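Local atomic coordinates of cytochrome C-type biogenesis protein ccmF (Thermus thermophilus, PDB entry 6ZMQ), a protein that binds heme and, as a membrane-bound heme lyase, takes part in the maturation of c-type cytochromes. Residues 77-82 / 103-108; 279-284 / 289-294. All blocks are in the same frame, centred on the assembly; numbering follows the deposited sequence.

Contact 1 (77-82 / 103-108); sequences WALLVH and LVTPWA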
ATOM      1  N   TRP A  77     -13.987   8.683  22.186  1.00 46.98           N
ATOM      2  CA  TRP A  77     -14.641   9.320  23.325  1.00 52.92           C
ATOM      3  C   TRP A  77     -13.700  10.267  24.060  1.00 48.91           C
ATOM      4  O   TRP A  77     -14.042  11.427  24.296  1.00 44.50           O
ATOM      5  CB  TRP A  77     -15.154   8.198  24.244  1.00 62.91           C
ATOM      6  CG  TRP A  77     -16.048   8.507  25.438  1.00 72.49           C
ATOM      7  CD1 TRP A  77     -16.011   9.597  26.271  1.00 74.98           C
ATOM      8  CD2 TRP A  77     -17.090   7.663  25.944  1.00 70.99           C
ATOM      9  NE1 TRP A  77     -16.965   9.482  27.252  1.00 77.96           N
ATOM     10  CE2 TRP A  77     -17.645   8.306  27.072  1.00 70.12           C
ATOM     11  CE3 TRP A  77     -17.613   6.430  25.544  1.00 76.73           C
ATOM     12  CZ2 TRP A  77     -18.696   7.756  27.802  1.00 67.57           C
ATOM     13  CZ3 TRP A  77     -18.655   5.885  26.267  1.00 79.07           C
ATOM     14  CH2 TRP A  77     -19.186   6.548  27.386  1.00 71.95           C
ATOM     15  N   ALA A  78     -12.509   9.780  24.423  1.00 50.17           N
ATOM     16  CA  ALA A  78     -11.539  10.587  25.162  1.00 52.47           C
ATOM     17  C   ALA A  78     -10.999  11.732  24.315  1.00 54.05           C
ATOM     18  O   ALA A  78     -10.761  12.837  24.819  1.00 52.12           O
ATOM     19  CB  ALA A  78     -10.392   9.703  25.651  1.00 60.12           C
ATOM     20  N   LEU A  79     -10.799  11.484  23.021  1.00 55.98           N
ATOM     21  CA  LEU A  79     -10.329  12.533  22.123  1.00 52.14           C
ATOM     22  C   LEU A  79     -11.400  13.581  21.849  1.00 61.60           C
ATOM     23  O   LEU A  79     -11.072  14.726  21.517  1.00 70.12           O
ATOM     24  CB  LEU A  79      -9.829  11.894  20.834  1.00 43.20           C
ATOM     25  CG  LEU A  79      -8.350  11.626  21.042  1.00 44.99           C
ATOM     26  CD1 LEU A  79      -7.834  10.563  20.149  1.00 51.45           C
ATOM     27  CD2 LEU A  79      -7.658  12.907  20.733  1.00 47.68           C
ATOM     28  N   LEU A  80     -12.675  13.224  21.988  1.00 50.87           N
ATOM     29  CA  LEU A  80     -13.743  14.192  21.788  1.00 48.22           C
ATOM     30  C   LEU A  80     -14.061  14.987  23.049  1.00 60.55           C
ATOM     31  O   LEU A  80     -14.329  16.191  22.957  1.00 58.02           O
ATOM     32  CB  LEU A  80     -15.003  13.480  21.286  1.00 44.35           C
ATOM     33  CG  LEU A  80     -15.351  13.590  19.802  1.00 40.99           C
ATOM     34  CD1 LEU A  80     -14.244  13.030  18.933  1.00 48.49           C
ATOM     35  CD2 LEU A  80     -16.643  12.838  19.549  1.00 45.23           C
ATOM     36  N   VAL A  81     -14.003  14.359  24.232  1.00 68.04           N
ATOM     37  CA  VAL A  81     -14.337  15.054  25.474  1.00 70.63           C
ATOM     38  C   VAL A  81     -13.170  15.856  26.024  1.00 79.29           C
ATOM     39  O   VAL A  81     -13.339  16.533  27.051  1.00 79.63           O
ATOM     40  CB  VAL A  81     -14.809  14.101  26.595  1.00 67.75           C
ATOM     41  CG1 VAL A  81     -16.061  13.334  26.174  1.00 62.04           C
ATOM     42  CG2 VAL A  81     -13.681  13.179  27.056  1.00 68.11           C
ATOM     43  N   HIS A  82     -11.993  15.778  25.379  1.00 81.87           N
ATOM     44  CA  HIS A  82     -10.772  16.529  25.709  1.00 82.71           C
ATOM     45  C   HIS A  82     -10.293  16.228  27.127  1.00 67.72           C
ATOM     46  O   HIS A  82      -9.868  17.116  27.870  1.00 66.74           O
ATOM     47  CB  HIS A  82     -10.960  18.029  25.467  1.00 86.46           C
ATOM     48  CG  HIS A  82     -11.564  18.333  24.134  1.00 84.08           C
ATOM     49  ND1 HIS A  82     -11.145  17.720  22.972  1.00 80.33           N
ATOM     50  CD2 HIS A  82     -12.581  19.153  23.779  1.00 81.80           C
ATOM     51  CE1 HIS A  82     -11.862  18.167  21.957  1.00 78.15           C
ATOM     52  NE2 HIS A  82     -12.741  19.038  22.419  1.00 84.86           N
ATOM     53  N   LEU A 103     -10.863  12.882  14.870  1.00 44.52           N
ATOM     54  CA  LEU A 103     -11.320  11.534  14.569  1.00 51.19           C
ATOM     55  C   LEU A 103     -10.240  10.679  13.916  1.00 47.59           C
ATOM     56  O   LEU A 103     -10.405   9.456  13.841  1.00 40.02           O
ATOM     57  CB  LEU A 103     -12.577  11.549  13.682  1.00 52.14           C
ATOM     58  CG  LEU A 103     -13.830  12.273  14.211  1.00 33.04           C
ATOM     59  CD1 LEU A 103     -14.517  13.105  13.124  1.00 29.38           C
ATOM     60  CD2 LEU A 103     -14.812  11.318  14.899  1.00 38.62           C
ATOM     61  N   VAL A 104      -9.149  11.281  13.441  1.00 51.76           N
ATOM     62  CA  VAL A 104      -8.028  10.539  12.877  1.00 47.42           C
ATOM     63  C   VAL A 104      -6.791  10.609  13.767  1.00 40.33           C
ATOM     64  O   VAL A 104      -5.746  10.045  13.419  1.00 51.13           O
ATOM     65  CB  VAL A 104      -7.714  11.002  11.446  1.00 47.10           C
ATOM     66  CG1 VAL A 104      -8.979  10.997  10.591  1.00 47.45           C
ATOM     67  CG2 VAL A 104      -7.046  12.372  11.440  1.00 50.83           C
ATOM     68  N   THR A 105      -6.893  11.259  14.920  1.00 28.28           N
ATOM     69  CA  THR A 105      -5.969  11.074  16.044  1.00 37.48           C
ATOM     70  C   THR A 105      -6.012   9.676  16.702  1.00 41.34           C
ATOM     71  O   THR A 105      -4.938   9.217  17.121  1.00 47.44           O
ATOM     72  CB  THR A 105      -6.217  12.182  17.080  1.00 51.64           C
ATOM     73  OG1 THR A 105      -6.167  13.444  16.417  1.00 62.00           O
ATOM     74  CG2 THR A 105      -5.113  12.253  18.123  1.00 46.80           C
ATOM     75  N   PRO A 106      -7.132   8.922  16.792  1.00 39.30           N
ATOM     76  CA  PRO A 106      -7.031   7.546  17.339  1.00 41.32           C
ATOM     77  C   PRO A 106      -6.202   6.534  16.542  1.00 55.63           C
ATOM     78  O   PRO A 106      -6.202   5.366  16.928  1.00 69.22           O
ATOM     79  CB  PRO A 106      -8.494   7.082  17.395  1.00 35.72           C
ATOM     80  CG  PRO A 106      -9.211   8.263  17.632  1.00 44.23           C
ATOM     81  CD  PRO A 106      -8.575   9.273  16.755  1.00 42.14           C
ATOM     82  N   TRP A 107      -5.513   6.913  15.456  1.00 57.90           N
ATOM     83  CA  TRP A 107      -4.391   6.122  14.967  1.00 44.70           C
ATOM     84  C   TRP A 107      -3.178   6.995  14.644  1.00 42.33           C
ATOM     85  O   TRP A 107      -2.382   6.630  13.772  1.00 35.76           O
ATOM     86  CB  TRP A 107      -4.817   5.259  13.759  1.00 32.79           C
ATOM     87  CG  TRP A 107      -5.304   5.981  12.541  1.00 26.04           C
ATOM     88  CD1 TRP A 107      -4.549   6.453  11.506  1.00 34.86           C
ATOM     89  CD2 TRP A 107      -6.666   6.300  12.216  1.00 33.13           C
ATOM     90  NE1 TRP A 107      -5.353   7.047  10.562  1.00 44.15           N
ATOM     91  CE2 TRP A 107      -6.656   6.971  10.978  1.00 40.78           C
ATOM     92  CE3 TRP A 107      -7.893   6.092  12.856  1.00 40.69           C
ATOM     93  CZ2 TRP A 107      -7.824   7.430  10.371  1.00 48.38           C
ATOM     94  CZ3 TRP A 107      -9.054   6.551  12.250  1.00 44.47           C
ATOM     95  CH2 TRP A 107      -9.005   7.210  11.023  1.00 52.13           C
ATOM     96  N   ALA A 108      -3.005   8.123  15.350  1.00 40.38           N
ATOM     97  CA  ALA A 108      -1.941   9.078  15.025  1.00 47.40           C
ATOM     98  C   ALA A 108      -0.557   8.536  15.379  1.00 60.31           C
ATOM     99  O   ALA A 108       0.307   8.390  14.505  1.00 70.34           O
ATOM    100  CB  ALA A 108      -2.187  10.412  15.733  1.00 51.14           C
TER
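L79 sets the branched end of its side chain over T105 and P106, its CD1 methyl meeting both residues and its CD2 methyl the threonine. CD1 meets the pyrrolidine ring at the CG-CD bond, with L79 CD1 3.7 Å from both P106 CG and P106 CD. The other branch reaches only the threonine, and L79 CD2 lies 3.7 Å from T105 CG2. It is the methyl of the threonine that does the touching: chi1 of -52° leaves OG1 beside the backbone N and swings CG2 anti to that nitrogen, where it can press on both leucine branches. T105 CB backs this methyl, 3.8 Å from L79 CD1. A looser pair lies beside this cluster, where L80 CD1 and L103 CD2 come within 4.4 Å. The CB of L103 points away from the other segment, but its CD2 methyl curls back to make this touch. All of the contact is apolar. An alanine in place of L79 would probably open a gap beside the T105 methyl and the P106 ring, leaving the loose L80-L103 touch as the main remaining contact of the two segments. Here the last turn of helix 61-81, before H82 leaves helical geometry with a positive phi, meets residues 103-108, which follow on from the short, weakly bonded helix 99-104. P106 also leans on E76 and F72, one and two turns back from L79, and helix 87-92 closes another side, V89 touching L79 and N92 touching T105. Beyond, V104 and W107 carry the packing on to helix 185-213.

Contact 2 (279-284 / 289-294); sequences FVQQTR and TWNFAF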
ATOM      1  N   PHE A 279      -4.609 -16.892  -9.099  1.00 38.10           N
ATOM      2  CA  PHE A 279      -5.453 -17.016 -10.287  1.00 39.09           C
ATOM      3  C   PHE A 279      -5.122 -18.293 -11.059  1.00 49.84           C
ATOM      4  O   PHE A 279      -6.031 -18.953 -11.486  1.00 61.77           O
ATOM      5  CB  PHE A 279      -5.157 -15.834 -11.187  1.00 30.50           C
ATOM      6  CG  PHE A 279      -5.738 -16.036 -12.545  1.00 40.99           C
ATOM      7  CD1 PHE A 279      -7.094 -16.000 -12.737  1.00 47.33           C
ATOM      8  CD2 PHE A 279      -4.938 -16.364 -13.607  1.00 57.36           C
ATOM      9  CE1 PHE A 279      -7.637 -16.236 -13.978  1.00 58.96           C
ATOM     10  CE2 PHE A 279      -5.486 -16.602 -14.846  1.00 67.04           C
ATOM     11  CZ  PHE A 279      -6.833 -16.528 -15.035  1.00 65.14           C
ATOM     12  N   VAL A 280      -3.859 -18.652 -11.215  1.00 49.56           N
ATOM     13  CA  VAL A 280      -3.543 -19.866 -12.007  1.00 45.33           C
ATOM     14  C   VAL A 280      -4.177 -21.085 -11.373  1.00 51.45           C
ATOM     15  O   VAL A 280      -4.840 -21.804 -12.065  1.00 57.28           O
ATOM     16  CB  VAL A 280      -2.040 -20.094 -12.156  1.00 38.63           C
ATOM     17  CG1 VAL A 280      -1.749 -21.477 -12.665  1.00 23.33           C
ATOM     18  CG2 VAL A 280      -1.453 -19.074 -13.080  1.00 48.08           C
ATOM     19  N   GLN A 281      -3.979 -21.292 -10.088  1.00 49.46           N
ATOM     20  CA  GLN A 281      -4.533 -22.517  -9.525  1.00 50.98           C
ATOM     21  C   GLN A 281      -6.052 -22.411  -9.420  1.00 68.64           C
ATOM     22  O   GLN A 281      -6.750 -23.417  -9.633  1.00 87.18           O
ATOM     23  CB  GLN A 281      -3.879 -22.910  -8.198  1.00 27.58           C
ATOM     24  CG  GLN A 281      -4.544 -22.481  -6.971  1.00 29.97           C
ATOM     25  CD  GLN A 281      -3.807 -22.896  -5.711  1.00 37.90           C
ATOM     26  OE1 GLN A 281      -2.655 -22.540  -5.519  1.00 44.33           O
ATOM     27  NE2 GLN A 281      -4.487 -23.626  -4.832  1.00 34.33           N
ATOM     28  N   GLN A 282      -6.570 -21.161  -9.263  1.00 57.96           N
ATOM     29  CA  GLN A 282      -8.005 -20.850  -9.342  1.00 55.43           C
ATOM     30  C   GLN A 282      -8.587 -21.315 -10.662  1.00 64.71           C
ATOM     31  O   GLN A 282      -9.728 -21.781 -10.729  1.00 76.89           O
ATOM     32  CB  GLN A 282      -8.279 -19.342  -9.187  1.00 42.93           C
ATOM     33  CG  GLN A 282      -8.280 -18.721  -7.790  1.00 37.92           C
ATOM     34  CD  GLN A 282      -8.378 -17.203  -7.849  1.00 41.48           C
ATOM     35  OE1 GLN A 282      -9.049 -16.647  -8.718  1.00 48.06           O
ATOM     36  NE2 GLN A 282      -7.667 -16.530  -6.958  1.00 44.43           N
ATOM     37  N   THR A 283      -7.795 -21.211 -11.720  1.00 57.48           N
ATOM     38  CA  THR A 283      -8.243 -21.691 -13.008  1.00 53.03           C
ATOM     39  C   THR A 283      -7.583 -22.998 -13.444  1.00 62.12           C
ATOM     40  O   THR A 283      -7.996 -23.554 -14.470  1.00 76.55           O
ATOM     41  CB  THR A 283      -8.050 -20.594 -14.059  1.00 44.78           C
ATOM     42  OG1 THR A 283      -6.783 -19.957 -13.871  1.00 54.77           O
ATOM     43  CG2 THR A 283      -9.156 -19.552 -13.922  1.00 30.49           C
ATOM     44  N   ARG A 284      -6.552 -23.510 -12.745  1.00 54.88           N
ATOM     45  CA  ARG A 284      -5.855 -24.664 -13.323  1.00 60.61           C
ATOM     46  C   ARG A 284      -5.330 -25.685 -12.319  1.00 60.36           C
ATOM     47  O   ARG A 284      -4.914 -26.774 -12.734  1.00 57.33           O
ATOM     48  CB  ARG A 284      -4.680 -24.191 -14.204  1.00 60.70           C
ATOM     49  CG  ARG A 284      -4.225 -25.175 -15.248  1.00 63.56           C
ATOM     50  CD  ARG A 284      -4.371 -24.581 -16.624  1.00 66.26           C
ATOM     51  NE  ARG A 284      -4.331 -25.629 -17.629  1.00 75.42           N
ATOM     52  CZ  ARG A 284      -5.264 -25.783 -18.558  1.00 77.36           C
ATOM     53  NH1 ARG A 284      -6.291 -24.944 -18.613  1.00 70.11           N
ATOM     54  NH2 ARG A 284      -5.164 -26.762 -19.443  1.00 81.63           N
ATOM     55  N   THR A 289       2.291 -24.887  -4.457  1.00 34.61           N
ATOM     56  CA  THR A 289       3.544 -24.696  -3.728  1.00 41.35           C
ATOM     57  C   THR A 289       3.942 -23.223  -3.686  1.00 49.08           C
ATOM     58  O   THR A 289       4.187 -22.655  -2.606  1.00 65.99           O
ATOM     59  CB  THR A 289       4.654 -25.504  -4.415  1.00 39.63           C
ATOM     60  OG1 THR A 289       4.263 -26.879  -4.513  1.00 51.43           O
ATOM     61  CG2 THR A 289       5.961 -25.407  -3.651  1.00 31.07           C
ATOM     62  N   TRP A 290       3.944 -22.578  -4.854  1.00 33.18           N
ATOM     63  CA  TRP A 290       4.305 -21.168  -4.929  1.00 29.98           C
ATOM     64  C   TRP A 290       3.223 -20.285  -4.346  1.00 44.28           C
ATOM     65  O   TRP A 290       3.519 -19.186  -3.880  1.00 65.57           O
ATOM     66  CB  TRP A 290       4.584 -20.774  -6.377  1.00 26.49           C
ATOM     67  CG  TRP A 290       5.863 -21.347  -6.881  1.00 33.39           C
ATOM     68  CD1 TRP A 290       6.001 -22.211  -7.926  1.00 31.36           C
ATOM     69  CD2 TRP A 290       7.191 -21.099  -6.385  1.00 56.01           C
ATOM     70  NE1 TRP A 290       7.323 -22.533  -8.101  1.00 35.08           N
ATOM     71  CE2 TRP A 290       8.073 -21.863  -7.170  1.00 53.17           C
ATOM     72  CE3 TRP A 290       7.719 -20.306  -5.354  1.00 73.43           C
ATOM     73  CZ2 TRP A 290       9.447 -21.864  -6.953  1.00 65.11           C
ATOM     74  CZ3 TRP A 290       9.077 -20.312  -5.142  1.00 75.04           C
ATOM     75  CH2 TRP A 290       9.928 -21.079  -5.940  1.00 72.13           C
ATOM     76  N   ASN A 291       1.977 -20.765  -4.335  1.00 40.71           N
ATOM     77  CA  ASN A 291       0.902 -19.987  -3.745  1.00 28.72           C
ATOM     78  C   ASN A 291       1.005 -19.946  -2.239  1.00 35.67           C
ATOM     79  O   ASN A 291       0.844 -18.869  -1.655  1.00 59.29           O
ATOM     80  CB  ASN A 291      -0.447 -20.555  -4.135  1.00 32.41           C
ATOM     81  CG  ASN A 291      -1.043 -19.812  -5.256  1.00 40.09           C
ATOM     82  OD1 ASN A 291      -1.120 -18.597  -5.196  1.00 36.22           O
ATOM     83  ND2 ASN A 291      -1.472 -20.521  -6.299  1.00 46.38           N
ATOM     84  N   PHE A 292       1.302 -21.100  -1.618  1.00 31.00           N
ATOM     85  CA  PHE A 292       1.559 -21.173  -0.182  1.00 32.53           C
ATOM     86  C   PHE A 292       2.757 -20.306   0.198  1.00 34.69           C
ATOM     87  O   PHE A 292       2.682 -19.511   1.157  1.00 37.55           O
ATOM     88  CB  PHE A 292       1.815 -22.630   0.227  1.00 35.80           C
ATOM     89  CG  PHE A 292       0.584 -23.501   0.268  1.00 35.68           C
ATOM     90  CD1 PHE A 292      -0.612 -23.026   0.793  1.00 43.12           C
ATOM     91  CD2 PHE A 292       0.641 -24.821  -0.168  1.00 29.32           C
ATOM     92  CE1 PHE A 292      -1.743 -23.837   0.850  1.00 41.20           C
ATOM     93  CE2 PHE A 292      -0.493 -25.624  -0.152  1.00 36.40           C
ATOM     94  CZ  PHE A 292      -1.688 -25.130   0.371  1.00 42.76           C
ATOM     95  N   ALA A 293       3.843 -20.404  -0.596  1.00 25.94           N
ATOM     96  CA  ALA A 293       5.038 -19.582  -0.389  1.00 22.77           C
ATOM     97  C   ALA A 293       4.730 -18.090  -0.504  1.00 28.98           C
ATOM     98  O   ALA A 293       5.121 -17.297   0.363  1.00 39.25           O
ATOM     99  CB  ALA A 293       6.123 -19.980  -1.392  1.00 22.58           C
ATOM    100  N   PHE A 294       3.974 -17.701  -1.537  1.00 30.71           N
ATOM    101  CA  PHE A 294       3.735 -16.290  -1.793  1.00 26.25           C
ATOM    102  C   PHE A 294       2.769 -15.683  -0.786  1.00 29.48           C
ATOM    103  O   PHE A 294       2.940 -14.522  -0.409  1.00 37.34           O
ATOM    104  CB  PHE A 294       3.231 -16.074  -3.218  1.00 26.57           C
ATOM    105  CG  PHE A 294       4.316 -16.119  -4.257  1.00 30.71           C
ATOM    106  CD1 PHE A 294       5.604 -15.718  -3.941  1.00 34.22           C
ATOM    107  CD2 PHE A 294       4.046 -16.535  -5.556  1.00 39.87           C
ATOM    108  CE1 PHE A 294       6.616 -15.759  -4.890  1.00 44.53           C
ATOM    109  CE2 PHE A 294       5.052 -16.576  -6.516  1.00 48.08           C
ATOM    110  CZ  PHE A 294       6.339 -16.187  -6.179  1.00 48.35           C
TER
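A tight helical hairpin, helix 266-284 running into helix 288-307 through a very short connection, brings together two buried side-chain amides, those of Q281 and N291. The two segments run in opposite directions, with Q281 CA and N291 CA 8.3 Å apart. N291 ND2 appears to donate to Q281 OE1, bent to 120° at the N-H...O angle; at 2.5 Å the fitted distance between N291 ND2 and Q281 OE1 is too short to be trusted, and the bond is uncertain in detail. The amide planes stand 65° apart, so the groups cross rather than lie flat on one another. Q281 reaches over because its chain is extended beyond CG, chi2 -179°, which carries the amide out from its own helix. Neither amide relies on the other alone. N291 ND2 also donates to the backbone O of T277 on helix 266-284, and Q281 NE2 bonds to the backbone O of Q217, so outer partners help fix the rotation of both groups in the buried interface. On the first helix F279 O is gripped twice from T283, by the backbone N at 2.9 Å and by OG1 at 2.7 Å, reached from opposite faces of the carbonyl plane. The same T283 OG1 stands above one face of the F279 ring, offset toward its rim, and F279 itself touches the bound heme. Around the hairpin, N291 packs on F274 and A278 of helix 266-284, and F292 stacks on W219 and leans on helix 185-213. Helix 362-384 covers a further side, receiving F279, V280, W290 and F294, while R284 forms a salt bridge with E363.

Contacts 1 and 2 follow one another along the chain and lie on opposite sides of its centre, their own centres 42 Å apart and their nearest atoms about 25 Å apart, so they do not touch. Contact 2 is the one near the heme: F279 belongs to the heme pocket, the side chain of N291 is about 8 Å from that of the axial ligand H276 and about 12 Å from the heme, and the side chain of Q281 is about 9 Å from that of R224. Contact 1 lies away from these sites; the side chain of L103 is about 9 Å from a bound phosphatidylethanolamine. Helix 185-213 borders both.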